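PDB 4XJW: sialidase B from Streptococcus pneumoniae serotype 4, which hydrolyses the alpha-(2->3)-, alpha-(2->6)- and alpha-(2->8)-glycosidic linkages of terminal sialic acids in oligosaccharides, glycoproteins and glycolipids, acting as an intramolecular trans-sialidase. Local coordinates for residues E264-Y269 / Y384-D389; Q280-A285 / L393-N398; L12-I17 / L162-I167. The protein carries 1 engineered substitution. All blocks are in the same frame, centred on the assembly; numbering follows the deposited sequence.

Contact 1. Residues E264-Y269 / Y384-D389; sequences EEQLVY and YSVDFD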
ATOM      1  N   GLU A 264      -8.257   9.819 -16.331  1.00 14.06           N
ATOM      2  CA  GLU A 264      -8.918   8.517 -16.436  1.00 16.15           C
ATOM      3  C   GLU A 264      -8.381   7.519 -15.402  1.00 16.12           C
ATOM      4  O   GLU A 264      -7.201   7.536 -15.068  1.00 15.43           O
ATOM      5  CB  GLU A 264      -8.737   7.960 -17.857  1.00 15.29           C
ATOM      6  CG  GLU A 264      -9.365   6.584 -18.111  1.00 17.33           C
ATOM      7  CD  GLU A 264      -8.884   5.924 -19.403  1.00 20.56           C
ATOM      8  OE1 GLU A 264      -7.908   6.405 -20.014  1.00 22.23           O
ATOM      9  OE2 GLU A 264      -9.487   4.910 -19.806  1.00 23.43           O
ATOM     10  N   GLU A 265      -9.254   6.652 -14.898  1.00 17.97           N
ATOM     11  CA  GLU A 265      -8.814   5.546 -14.056  1.00 14.64           C
ATOM     12  C   GLU A 265      -8.235   4.453 -14.950  1.00 16.18           C
ATOM     13  O   GLU A 265      -8.986   3.674 -15.554  1.00 18.96           O
ATOM     14  CB  GLU A 265      -9.990   5.005 -13.238  1.00 15.41           C
ATOM     15  CG  GLU A 265     -10.565   6.008 -12.238  1.00 19.44           C
ATOM     16  CD  GLU A 265     -12.081   5.884 -12.100  1.00 25.94           C
ATOM     17  OE1 GLU A 265     -12.651   4.884 -12.595  1.00 30.44           O
ATOM     18  OE2 GLU A 265     -12.696   6.787 -11.502  1.00 25.46           O
ATOM     19  N   GLN A 266      -6.910   4.404 -15.053  1.00 15.93           N
ATOM     20  CA  GLN A 266      -6.241   3.465 -15.946  1.00 13.94           C
ATOM     21  C   GLN A 266      -5.427   2.446 -15.179  1.00 15.69           C
ATOM     22  O   GLN A 266      -4.674   2.806 -14.270  1.00 13.77           O
ATOM     23  CB  GLN A 266      -5.266   4.203 -16.860  1.00 15.35           C
ATOM     24  CG  GLN A 266      -5.872   4.915 -18.033  1.00 20.11           C
ATOM     25  CD  GLN A 266      -4.836   5.744 -18.755  1.00 16.63           C
ATOM     26  OE1 GLN A 266      -4.656   6.917 -18.451  1.00 16.61           O
ATOM     27  NE2 GLN A 266      -4.135   5.132 -19.704  1.00 24.87           N
ATOM     28  N   LEU A 267      -5.558   1.189 -15.582  1.00 13.40           N
ATOM     29  CA  LEU A 267      -4.740   0.103 -15.069  1.00 12.00           C
ATOM     30  C   LEU A 267      -3.465   0.088 -15.914  1.00 17.31           C
ATOM     31  O   LEU A 267      -3.459  -0.420 -17.036  1.00 18.81           O
ATOM     32  CB  LEU A 267      -5.519  -1.218 -15.183  1.00 15.55           C
ATOM     33  CG  LEU A 267      -5.119  -2.436 -14.354  1.00 17.73           C
ATOM     34  CD1 LEU A 267      -5.323  -2.173 -12.885  1.00 15.36           C
ATOM     35  CD2 LEU A 267      -5.926  -3.670 -14.781  1.00 18.42           C
ATOM     36  N   VAL A 268      -2.391   0.672 -15.387  1.00 12.25           N
ATOM     37  CA  VAL A 268      -1.158   0.844 -16.153  1.00 13.86           C
ATOM     38  C   VAL A 268      -0.033   0.049 -15.518  1.00 13.20           C
ATOM     39  O   VAL A 268       0.125   0.041 -14.292  1.00 12.97           O
ATOM     40  CB  VAL A 268      -0.729   2.328 -16.212  1.00 16.42           C
ATOM     41  CG1 VAL A 268       0.456   2.510 -17.151  1.00 14.34           C
ATOM     42  CG2 VAL A 268      -1.895   3.199 -16.652  1.00 19.55           C
ATOM     43  N   TYR A 269       0.735  -0.642 -16.349  1.00 13.68           N
ATOM     44  CA  TYR A 269       1.987  -1.223 -15.900  1.00 13.03           C
ATOM     45  C   TYR A 269       3.024  -0.108 -15.835  1.00 16.21           C
ATOM     46  O   TYR A 269       3.476   0.385 -16.865  1.00 17.35           O
ATOM     47  CB  TYR A 269       2.465  -2.305 -16.872  1.00 15.67           C
ATOM     48  CG  TYR A 269       3.864  -2.752 -16.552  1.00 22.05           C
ATOM     49  CD1 TYR A 269       4.106  -3.669 -15.533  1.00 18.57           C
ATOM     50  CD2 TYR A 269       4.959  -2.222 -17.239  1.00 25.30           C
ATOM     51  CE1 TYR A 269       5.402  -4.055 -15.217  1.00 25.47           C
ATOM     52  CE2 TYR A 269       6.249  -2.608 -16.935  1.00 25.29           C
ATOM     53  CZ  TYR A 269       6.465  -3.528 -15.924  1.00 27.62           C
ATOM     54  OH  TYR A 269       7.755  -3.907 -15.627  1.00 29.51           O
ATOM     55  N   TYR A 384      -7.702  13.758 -19.126  1.00 12.92           N
ATOM     56  CA  TYR A 384      -6.408  13.266 -19.586  1.00 16.80           C
ATOM     57  C   TYR A 384      -6.290  11.759 -19.408  1.00 14.93           C
ATOM     58  O   TYR A 384      -6.911  11.180 -18.514  1.00 15.80           O
ATOM     59  CB  TYR A 384      -5.273  13.899 -18.788  1.00 13.74           C
ATOM     60  CG  TYR A 384      -5.070  15.382 -19.003  1.00 15.13           C
ATOM     61  CD1 TYR A 384      -5.781  16.314 -18.258  1.00 14.76           C
ATOM     62  CD2 TYR A 384      -4.136  15.848 -19.924  1.00 16.27           C
ATOM     63  CE1 TYR A 384      -5.583  17.675 -18.435  1.00 17.47           C
ATOM     64  CE2 TYR A 384      -3.934  17.203 -20.105  1.00 15.49           C
ATOM     65  CZ  TYR A 384      -4.655  18.110 -19.360  1.00 18.80           C
ATOM     66  OH  TYR A 384      -4.454  19.464 -19.540  1.00 22.04           O
ATOM     67  N   SER A 385      -5.465  11.145 -20.250  1.00 14.19           N
ATOM     68  CA  SER A 385      -5.051   9.757 -20.090  1.00 13.80           C
ATOM     69  C   SER A 385      -3.528   9.733 -20.149  1.00 16.41           C
ATOM     70  O   SER A 385      -2.914  10.674 -20.645  1.00 17.93           O
ATOM     71  CB  SER A 385      -5.620   8.894 -21.209  1.00 16.47           C
ATOM     72  OG  SER A 385      -6.999   8.623 -21.021  1.00 17.38           O
ATOM     73  N   VAL A 386      -2.914   8.664 -19.653  1.00 15.18           N
ATOM     74  CA  VAL A 386      -1.460   8.540 -19.699  1.00 14.53           C
ATOM     75  C   VAL A 386      -1.008   7.320 -20.497  1.00 16.21           C
ATOM     76  O   VAL A 386      -1.711   6.322 -20.570  1.00 15.99           O
ATOM     77  CB  VAL A 386      -0.835   8.515 -18.288  1.00 15.99           C
ATOM     78  CG1 VAL A 386      -1.283   9.713 -17.495  1.00 14.55           C
ATOM     79  CG2 VAL A 386      -1.176   7.224 -17.562  1.00 16.88           C
ATOM     80  N   ASP A 387       0.176   7.400 -21.095  1.00 16.52           N
ATOM     81  CA  ASP A 387       0.740   6.247 -21.795  1.00 17.43           C
ATOM     82  C   ASP A 387       2.258   6.364 -21.895  1.00 15.75           C
ATOM     83  O   ASP A 387       2.830   7.442 -21.703  1.00 16.90           O
ATOM     84  CB  ASP A 387       0.145   6.107 -23.199  1.00 18.03           C
ATOM     85  CG  ASP A 387       0.680   7.149 -24.164  1.00 21.35           C
ATOM     86  OD1 ASP A 387       1.746   6.906 -24.773  1.00 20.59           O
ATOM     87  OD2 ASP A 387       0.038   8.211 -24.306  1.00 25.33           O
ATOM     88  N   PHE A 388       2.897   5.240 -22.202  1.00 16.30           N
ATOM     89  CA  PHE A 388       4.339   5.185 -22.400  1.00 18.50           C
ATOM     90  C   PHE A 388       4.642   4.730 -23.824  1.00 22.72           C
ATOM     91  O   PHE A 388       5.731   4.232 -24.097  1.00 25.15           O
ATOM     92  CB  PHE A 388       4.981   4.204 -21.416  1.00 17.20           C
ATOM     93  CG  PHE A 388       5.057   4.715 -20.002  1.00 14.04           C
ATOM     94  CD1 PHE A 388       6.148   5.450 -19.575  1.00 15.30           C
ATOM     95  CD2 PHE A 388       4.033   4.454 -19.100  1.00 17.80           C
ATOM     96  CE1 PHE A 388       6.230   5.919 -18.268  1.00 15.69           C
ATOM     97  CE2 PHE A 388       4.105   4.917 -17.800  1.00 17.09           C
ATOM     98  CZ  PHE A 388       5.199   5.657 -17.383  1.00 14.38           C
ATOM     99  N   ASP A 389       3.674   4.893 -24.725  1.00 24.71           N
ATOM    100  CA  ASP A 389       3.829   4.423 -26.107  1.00 26.89           C
ATOM    101  C   ASP A 389       5.014   5.050 -26.852  1.00 30.57           C
ATOM    102  O   ASP A 389       5.558   4.444 -27.780  1.00 30.38           O
ATOM    103  CB  ASP A 389       2.540   4.644 -26.900  1.00 24.11           C
ATOM    104  CG  ASP A 389       1.377   3.832 -26.364  1.00 29.41           C
ATOM    105  OD1 ASP A 389       1.597   3.012 -25.448  1.00 33.88           O
ATOM    106  OD2 ASP A 389       0.246   4.010 -26.869  1.00 35.68           O
TER

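Contact 2. Residues Q280-A285 / L393-N398; sequences QISGSA and LRERHN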
ATOM      1  N   GLN A 280       6.331  10.078 -13.215  1.00 12.09           N
ATOM      2  CA  GLN A 280       5.319  10.440 -12.241  1.00 11.60           C
ATOM      3  C   GLN A 280       4.241  11.279 -12.907  1.00 13.88           C
ATOM      4  O   GLN A 280       4.553  12.254 -13.579  1.00 15.17           O
ATOM      5  CB  GLN A 280       5.998  11.228 -11.121  1.00 13.67           C
ATOM      6  CG  GLN A 280       5.114  11.608  -9.971  1.00 15.30           C
ATOM      7  CD  GLN A 280       5.900  12.225  -8.827  1.00 15.56           C
ATOM      8  OE1 GLN A 280       6.954  12.826  -9.042  1.00 20.76           O
ATOM      9  NE2 GLN A 280       5.403  12.059  -7.601  1.00 14.14           N
ATOM     10  N   ILE A 281       2.978  10.890 -12.743  1.00  9.88           N
ATOM     11  CA  ILE A 281       1.870  11.644 -13.305  1.00 12.99           C
ATOM     12  C   ILE A 281       1.886  13.027 -12.671  1.00 14.83           C
ATOM     13  O   ILE A 281       1.821  13.161 -11.452  1.00 12.51           O
ATOM     14  CB  ILE A 281       0.511  10.973 -13.038  1.00 10.51           C
ATOM     15  CG1 ILE A 281       0.467   9.566 -13.641  1.00 11.68           C
ATOM     16  CG2 ILE A 281      -0.622  11.856 -13.598  1.00 12.04           C
ATOM     17  CD1 ILE A 281      -0.882   8.833 -13.470  1.00 11.82           C
ATOM     18  N   SER A 282       1.996  14.056 -13.499  1.00 11.62           N
ATOM     19  CA  SER A 282       2.330  15.378 -12.989  1.00 14.13           C
ATOM     20  C   SER A 282       1.265  16.452 -13.164  1.00 13.18           C
ATOM     21  O   SER A 282       1.452  17.575 -12.700  1.00 15.59           O
ATOM     22  CB  SER A 282       3.656  15.851 -13.586  1.00 17.26           C
ATOM     23  OG  SER A 282       4.718  15.002 -13.202  1.00 18.29           O
ATOM     24  N   GLY A 283       0.151  16.114 -13.810  1.00 12.37           N
ATOM     25  CA  GLY A 283      -0.920  17.076 -14.010  1.00 14.47           C
ATOM     26  C   GLY A 283      -2.250  16.720 -13.361  1.00 12.59           C
ATOM     27  O   GLY A 283      -3.255  17.388 -13.612  1.00 13.92           O
ATOM     28  N   SER A 284      -2.251  15.689 -12.516  1.00 11.84           N
ATOM     29  CA  SER A 284      -3.476  15.182 -11.889  1.00 10.84           C
ATOM     30  C   SER A 284      -3.655  15.645 -10.460  1.00  9.74           C
ATOM     31  O   SER A 284      -2.690  15.773  -9.703  1.00 12.40           O
ATOM     32  CB  SER A 284      -3.480  13.655 -11.904  1.00 12.30           C
ATOM     33  OG  SER A 284      -4.662  13.141 -11.302  1.00 11.25           O
ATOM     34  N   ALA A 285      -4.909  15.892 -10.089  1.00 12.20           N
ATOM     35  CA  ALA A 285      -5.262  16.065  -8.678  1.00 12.58           C
ATOM     36  C   ALA A 285      -5.246  14.682  -8.016  1.00 12.53           C
ATOM     37  O   ALA A 285      -5.327  13.651  -8.694  1.00 12.32           O
ATOM     38  CB  ALA A 285      -6.627  16.725  -8.556  1.00 11.64           C
ATOM     39  N   LEU A 393       6.758   8.875 -20.388  1.00 19.64           N
ATOM     40  CA  LEU A 393       5.402   9.175 -19.945  1.00 15.66           C
ATOM     41  C   LEU A 393       4.837  10.381 -20.690  1.00 19.45           C
ATOM     42  O   LEU A 393       5.473  11.437 -20.775  1.00 23.45           O
ATOM     43  CB  LEU A 393       5.370   9.430 -18.437  1.00 18.72           C
ATOM     44  CG  LEU A 393       4.042   9.954 -17.880  1.00 16.55           C
ATOM     45  CD1 LEU A 393       2.964   8.904 -18.031  1.00 16.39           C
ATOM     46  CD2 LEU A 393       4.190  10.387 -16.427  1.00 17.66           C
ATOM     47  N   ARG A 394       3.641  10.204 -21.240  1.00 16.33           N
ATOM     48  CA  ARG A 394       2.924  11.285 -21.893  1.00 16.86           C
ATOM     49  C   ARG A 394       1.555  11.400 -21.255  1.00 16.85           C
ATOM     50  O   ARG A 394       0.895  10.389 -21.022  1.00 15.73           O
ATOM     51  CB  ARG A 394       2.795  11.004 -23.390  1.00 22.53           C
ATOM     52  CG  ARG A 394       1.950  12.016 -24.149  1.00 24.82           C
ATOM     53  CD  ARG A 394       1.987  11.729 -25.646  1.00 32.79           C
ATOM     54  NE  ARG A 394       1.868  10.297 -25.915  1.00 33.90           N
ATOM     55  CZ  ARG A 394       2.109   9.732 -27.095  1.00 34.44           C
ATOM     56  NH1 ARG A 394       2.476  10.476 -28.128  1.00 36.45           N
ATOM     57  NH2 ARG A 394       1.982   8.420 -27.241  1.00 29.44           N
ATOM     58  N   GLU A 395       1.151  12.628 -20.952  1.00 18.74           N
ATOM     59  CA  GLU A 395      -0.151  12.900 -20.374  1.00 13.44           C
ATOM     60  C   GLU A 395      -0.908  13.745 -21.380  1.00 20.35           C
ATOM     61  O   GLU A 395      -0.488  14.862 -21.702  1.00 20.23           O
ATOM     62  CB  GLU A 395       0.023  13.642 -19.050  1.00 15.84           C
ATOM     63  CG  GLU A 395       0.956  12.891 -18.098  1.00 16.36           C
ATOM     64  CD  GLU A 395       1.155  13.569 -16.756  1.00 13.96           C
ATOM     65  OE1 GLU A 395       0.250  14.301 -16.302  1.00 15.88           O
ATOM     66  OE2 GLU A 395       2.236  13.359 -16.150  1.00 18.07           O
ATOM     67  N   ARG A 396      -2.010  13.214 -21.896  1.00 16.49           N
ATOM     68  CA  ARG A 396      -2.719  13.926 -22.950  1.00 21.04           C
ATOM     69  C   ARG A 396      -4.232  13.799 -22.928  1.00 16.08           C
ATOM     70  O   ARG A 396      -4.802  12.802 -22.477  1.00 18.17           O
ATOM     71  CB  ARG A 396      -2.199  13.496 -24.313  1.00 24.76           C
ATOM     72  CG  ARG A 396      -2.303  12.022 -24.546  1.00 23.79           C
ATOM     73  CD  ARG A 396      -1.936  11.661 -25.975  1.00 32.49           C
ATOM     74  NE  ARG A 396      -2.198  10.251 -26.240  1.00 37.02           N
ATOM     75  CZ  ARG A 396      -1.652   9.561 -27.232  1.00 35.99           C
ATOM     76  NH1 ARG A 396      -0.802  10.148 -28.065  1.00 40.16           N
ATOM     77  NH2 ARG A 396      -1.957   8.281 -27.390  1.00 41.47           N
ATOM     78  N   HIS A 397      -4.871  14.844 -23.433  1.00 19.88           N
ATOM     79  CA  HIS A 397      -6.314  14.889 -23.535  1.00 19.52           C
ATOM     80  C   HIS A 397      -6.875  13.708 -24.329  1.00 17.13           C
ATOM     81  O   HIS A 397      -6.299  13.285 -25.338  1.00 16.55           O
ATOM     82  CB  HIS A 397      -6.728  16.226 -24.154  1.00 18.61           C
ATOM     83  CG  HIS A 397      -6.654  17.378 -23.203  1.00 19.97           C
ATOM     84  ND1 HIS A 397      -6.054  18.574 -23.527  1.00 20.26           N
ATOM     85  CD2 HIS A 397      -7.116  17.519 -21.935  1.00 21.00           C
ATOM     86  CE1 HIS A 397      -6.142  19.401 -22.499  1.00 23.88           C
ATOM     87  NE2 HIS A 397      -6.785  18.786 -21.522  1.00 21.29           N
ATOM     88  N   ASN A 398      -7.995  13.162 -23.859  1.00 15.01           N
ATOM     89  CA  ASN A 398      -8.523  11.928 -24.437  1.00 14.60           C
ATOM     90  C   ASN A 398      -9.898  12.045 -25.100  1.00 19.32           C
ATOM     91  O   ASN A 398     -10.527  11.036 -25.406  1.00 22.55           O
ATOM     92  CB  ASN A 398      -8.540  10.816 -23.381  1.00 17.18           C
ATOM     93  CG  ASN A 398      -9.482  11.117 -22.229  1.00 18.86           C
ATOM     94  OD1 ASN A 398     -10.429  11.897 -22.362  1.00 17.77           O
ATOM     95  ND2 ASN A 398      -9.237  10.485 -21.089  1.00 19.44           N
TER

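Contact 3. Residues L12-I17 / L162-I167; sequences LNNKSI and LAKGSI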
ATOM      1  N   LEU A  12      15.756 -29.815   0.231  1.00 25.33           N
ATOM      2  CA  LEU A  12      16.882 -29.097  -0.340  1.00 23.68           C
ATOM      3  C   LEU A  12      17.789 -28.657   0.803  1.00 23.99           C
ATOM      4  O   LEU A  12      17.523 -27.665   1.485  1.00 21.48           O
ATOM      5  CB  LEU A  12      16.394 -27.893  -1.158  1.00 19.73           C
ATOM      6  CG  LEU A  12      15.299 -28.176  -2.190  1.00 19.85           C
ATOM      7  CD1 LEU A  12      14.909 -26.913  -2.918  1.00 19.15           C
ATOM      8  CD2 LEU A  12      15.732 -29.235  -3.190  1.00 24.65           C
ATOM      9  N   ASN A  13      18.851 -29.422   1.038  1.00 24.83           N
ATOM     10  CA  ASN A  13      19.789 -29.084   2.094  1.00 28.60           C
ATOM     11  C   ASN A  13      21.174 -28.809   1.535  1.00 27.84           C
ATOM     12  O   ASN A  13      22.099 -29.596   1.740  1.00 28.64           O
ATOM     13  CB  ASN A  13      19.848 -30.194   3.148  1.00 31.57           C
ATOM     14  CG  ASN A  13      18.527 -30.381   3.871  1.00 28.76           C
ATOM     15  OD1 ASN A  13      18.082 -29.505   4.612  1.00 37.80           O
ATOM     16  ND2 ASN A  13      17.898 -31.531   3.668  1.00 35.35           N
ATOM     17  N   ASN A  14      21.301 -27.681   0.839  1.00 23.31           N
ATOM     18  CA  ASN A  14      22.540 -27.289   0.171  1.00 22.84           C
ATOM     19  C   ASN A  14      23.191 -28.436  -0.588  1.00 24.64           C
ATOM     20  O   ASN A  14      24.388 -28.693  -0.457  1.00 24.24           O
ATOM     21  CB  ASN A  14      23.504 -26.624   1.155  1.00 23.82           C
ATOM     22  CG  ASN A  14      22.943 -25.332   1.720  1.00 25.57           C
ATOM     23  OD1 ASN A  14      22.818 -24.338   1.006  1.00 23.66           O
ATOM     24  ND2 ASN A  14      22.588 -25.345   2.999  1.00 26.47           N
ATOM     25  N   LYS A  15      22.375 -29.135  -1.368  1.00 22.36           N
ATOM     26  CA  LYS A  15      22.838 -30.251  -2.178  1.00 24.67           C
ATOM     27  C   LYS A  15      21.853 -30.517  -3.301  1.00 25.72           C
ATOM     28  O   LYS A  15      20.684 -30.808  -3.052  1.00 25.08           O
ATOM     29  CB  LYS A  15      22.998 -31.503  -1.312  1.00 25.40           C
ATOM     30  CG  LYS A  15      23.391 -32.753  -2.083  1.00 27.30           C
ATOM     31  CD  LYS A  15      23.539 -33.927  -1.134  1.00 29.75           C
ATOM     32  CE  LYS A  15      24.109 -35.140  -1.840  1.00 28.46           C
ATOM     33  NZ  LYS A  15      24.489 -36.188  -0.850  1.00 43.01           N
ATOM     34  N   SER A  16      22.334 -30.414  -4.536  1.00 21.82           N
ATOM     35  CA  SER A  16      21.489 -30.582  -5.706  1.00 21.43           C
ATOM     36  C   SER A  16      20.886 -31.980  -5.762  1.00 27.95           C
ATOM     37  O   SER A  16      21.488 -32.953  -5.301  1.00 29.06           O
ATOM     38  CB  SER A  16      22.280 -30.315  -6.984  1.00 22.57           C
ATOM     39  OG  SER A  16      23.287 -31.285  -7.169  1.00 31.71           O
ATOM     40  N   ILE A  17      19.684 -32.064  -6.317  1.00 22.41           N
ATOM     41  CA  ILE A  17      19.028 -33.334  -6.581  1.00 20.58           C
ATOM     42  C   ILE A  17      18.838 -33.447  -8.091  1.00 26.60           C
ATOM     43  O   ILE A  17      18.228 -32.570  -8.704  1.00 21.06           O
ATOM     44  CB  ILE A  17      17.673 -33.407  -5.860  1.00 20.62           C
ATOM     45  CG1 ILE A  17      17.884 -33.360  -4.344  1.00 23.85           C
ATOM     46  CG2 ILE A  17      16.902 -34.661  -6.274  1.00 24.91           C
ATOM     47  CD1 ILE A  17      16.633 -33.075  -3.539  1.00 24.61           C
ATOM     48  N   LEU A 162      23.127 -23.112  -4.684  1.00 17.72           N
ATOM     49  CA  LEU A 162      22.609 -24.124  -3.765  1.00 19.82           C
ATOM     50  C   LEU A 162      21.486 -23.580  -2.884  1.00 17.65           C
ATOM     51  O   LEU A 162      21.575 -22.469  -2.363  1.00 17.62           O
ATOM     52  CB  LEU A 162      23.733 -24.687  -2.893  1.00 20.05           C
ATOM     53  CG  LEU A 162      24.614 -25.758  -3.525  1.00 23.50           C
ATOM     54  CD1 LEU A 162      25.791 -26.057  -2.609  1.00 20.35           C
ATOM     55  CD2 LEU A 162      23.804 -27.024  -3.787  1.00 20.18           C
ATOM     56  N   ALA A 163      20.440 -24.382  -2.723  1.00 17.85           N
ATOM     57  CA  ALA A 163      19.251 -23.952  -1.993  1.00 15.38           C
ATOM     58  C   ALA A 163      19.021 -24.645  -0.654  1.00 20.97           C
ATOM     59  O   ALA A 163      19.325 -25.830  -0.486  1.00 21.29           O
ATOM     60  CB  ALA A 163      18.029 -24.102  -2.873  1.00 16.97           C
ATOM     61  N   LYS A 164      18.459 -23.887   0.288  1.00 16.64           N
ATOM     62  CA  LYS A 164      17.956 -24.429   1.541  1.00 18.31           C
ATOM     63  C   LYS A 164      16.444 -24.234   1.562  1.00 18.39           C
ATOM     64  O   LYS A 164      15.973 -23.103   1.478  1.00 17.69           O
ATOM     65  CB  LYS A 164      18.579 -23.689   2.721  1.00 21.77           C
ATOM     66  CG  LYS A 164      18.118 -24.183   4.083  1.00 28.22           C
ATOM     67  CD  LYS A 164      18.477 -25.646   4.302  1.00 30.80           C
ATOM     68  CE  LYS A 164      18.248 -26.058   5.748  1.00 34.98           C
ATOM     69  NZ  LYS A 164      18.784 -27.419   6.029  1.00 37.84           N
ATOM     70  N   GLY A 165      15.692 -25.324   1.684  1.00 16.69           N
ATOM     71  CA  GLY A 165      14.246 -25.268   1.647  1.00 19.61           C
ATOM     72  C   GLY A 165      13.709 -26.635   1.304  1.00 18.43           C
ATOM     73  O   GLY A 165      14.413 -27.629   1.466  1.00 21.72           O
ATOM     74  N   SER A 166      12.469 -26.700   0.833  1.00 17.60           N
ATOM     75  CA  SER A 166      11.917 -27.973   0.411  1.00 18.44           C
ATOM     76  C   SER A 166      10.923 -27.785  -0.719  1.00 19.08           C
ATOM     77  O   SER A 166      10.204 -26.789  -0.771  1.00 19.43           O
ATOM     78  CB  SER A 166      11.255 -28.711   1.578  1.00 21.14           C
ATOM     79  OG  SER A 166      10.121 -28.018   2.056  1.00 24.60           O
ATOM     80  N   ILE A 167      10.899 -28.742  -1.633  1.00 17.03           N
ATOM     81  CA  ILE A 167       9.910 -28.745  -2.694  1.00 18.90           C
ATOM     82  C   ILE A 167       8.915 -29.862  -2.406  1.00 20.83           C
ATOM     83  O   ILE A 167       9.217 -31.039  -2.601  1.00 22.18           O
ATOM     84  CB  ILE A 167      10.563 -28.931  -4.064  1.00 17.20           C
ATOM     85  CG1 ILE A 167      11.524 -27.782  -4.352  1.00 22.20           C
ATOM     86  CG2 ILE A 167       9.510 -29.040  -5.165  1.00 21.08           C
ATOM     87  CD1 ILE A 167      12.272 -27.943  -5.638  1.00 17.58           C
TER
HETATM   88  O   HOH W   1      15.249 -28.933   3.944  1.00 33.04           O
HETATM   89  O   HOH W   2      21.959 -27.907   5.145  1.00 34.17           O
HETATM   90  O   HOH W   3      20.050 -27.640  -2.309  1.00 19.60           O

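Contact 1. Residues E264-Y269 / Y384-D389
The hydroxyl of Ser385 has two partners: OG donates to Glu264 OE1 over 2.6 Å and accepts from ND2 of Asn398. OE1 is met on the anti side of the carboxylate, with the hydroxyl 29° out of its plane. Glu264 reaches it with CG anti to the backbone N (chi1 179°) and an extended chain beyond. Its backbone is held as well, Glu264 N donating to Tyr384 O at 2.9 Å. Two residues along the loop, the carboxamide of Gln266 meets the N-H and the C=O of Val386. OE1 takes the N-H of Val386 (OE1 to N 2.7 Å) on a lone pair in the carbonyl plane, and the bond is nearly straight at 168°. NE2 gives a hydrogen to Val386 O at 2.8 Å. Beyond this, apolar groups take over: Val268 CG2 lies 4.2 Å from Val386 CG2, while Val268 CG1 comes to the edge of the Phe388 ring, near its plane, 4.4 Å from CE2. Trp270 packs edge-to-face with the same ring. The segments 264-269 and 384-389 run in nearly the same direction. The first belongs to the long loop between strands 255-256 and 286-294 of the sialidase beta-propeller. The second ends strand 377-387 of the antiparallel sheet inserted between propeller strands 301-308 and 420-426, and the backbone of its other edge bonds to strand 394-398. The loop thus pairs with this strand largely through side chains: the Gln266 amide stands in for a neighbouring peptide and satisfies both the N-H and the C=O of Val386, and the short bond accepted by Glu264 is consistent with an ionised carboxylate.

Contact 2. Residues Q280-A285 / L393-N398
Glu395, on strand 394-398 of the sheet inserted into the sialidase beta-propeller, presents its carboxylate to successive peptide N-H groups of the propeller loop 280-285. Among the polar contacts, the main bond between the segments runs from Ser282 N to Glu395 OE2, at 2.8 Å. It arrives on the syn side of the carboxylate, 16° out of its plane. The other oxygen, OE1, takes only weak bonds from this loop: Gly283 N lies 3.1 Å from it, and Ser282 N reaches it at longer range. Its strongest partner is the hydroxyl of Tyr263, which completes the grip on the carboxylate. CG of Glu395 stands beside its backbone N (chi1 -54°) and the chain beyond is extended, which sets the carboxylate against the peptides of Ile281 and Ser282. Carbon-to-oxygen packing flanks the carboxylate. Ile281 CG2 lies 3.7 Å from Glu395 OE1, the two side chains crossing obliquely. Leu393 CD2 rests 3.4 Å from Gln280 O, against the peptide that leads into Ile281. Val386 of the adjacent strand touches Ile281, Leu393 and Glu395, so the loop packs on both strands. Within the loop, Ser282 OG turns back to donate to Gln280 O at 2.8 Å, approaching from 43° above the carbonyl plane.

Contact 3. Residues L12-I17 / L162-I167
Leu12 overlaps Ile167 through CD1, 3.8 Å from Ile167 CG1; the same methyl meets Ala163 CB at 4.2 Å. At the base of this buried side chain the backbones pair in antiparallel fashion. Leu12 and Gly165 form a hydrogen-bonded pair, with Leu12 N to Gly165 O at 2.8 Å and Gly165 N to Leu12 O at 3.0 Å. The next pair, Asn13 with Lys164, is non-hydrogen-bonded, and its side chains lie on the opposite face from Leu12. There the Lys164 chain is bent at chi2 (61°), which puts CD 3.6 Å from Leu12 O; further out, NZ donates to Asn13 OD1 at 2.6 Å, in the carbonyl plane and on a lone pair. Past the pairing, Asn14 N still donates to Ala163 O, and Leu162 CD2 packs 3.5 Å from Lys15 N as the chain turns away. A water accepts from Lys15 N and lies by Ala163 O. This is plain sheet packing in the N-terminal, concanavalin-like domain: it joins the end of strand 5-13 to the residues that lead through the corner at Gly165 into strand 166-173, whose other neighbour is strand 32-39, while Ile167 also touches Leu150 of strand 147-150 in the second sheet.

How the contacts relate
Contacts 1 and 2 join the same propeller loop to neighbouring strands, 377-387 and 394-398, of the inserted sheet; their centres lie about 8 Å apart. The strands are tied by Ser385 N and Arg396 O, 2.9 Å apart, and by the Asp387 OD1 to Arg394 NH2 salt bridge, 2.9 Å. Contact 2 comes nearest the catalytic centre: the side chain of Gln280 is about 6 Å from that of Asp232, the probable proton acceptor, and about 11 Å from that of Arg207, which probably binds substrate. No residue of these contacts lines the pocket of bound Optactin. Contact 3, in the separate N-terminal domain, is centred about 43 Å from contact 1 and 48 Å from contact 2.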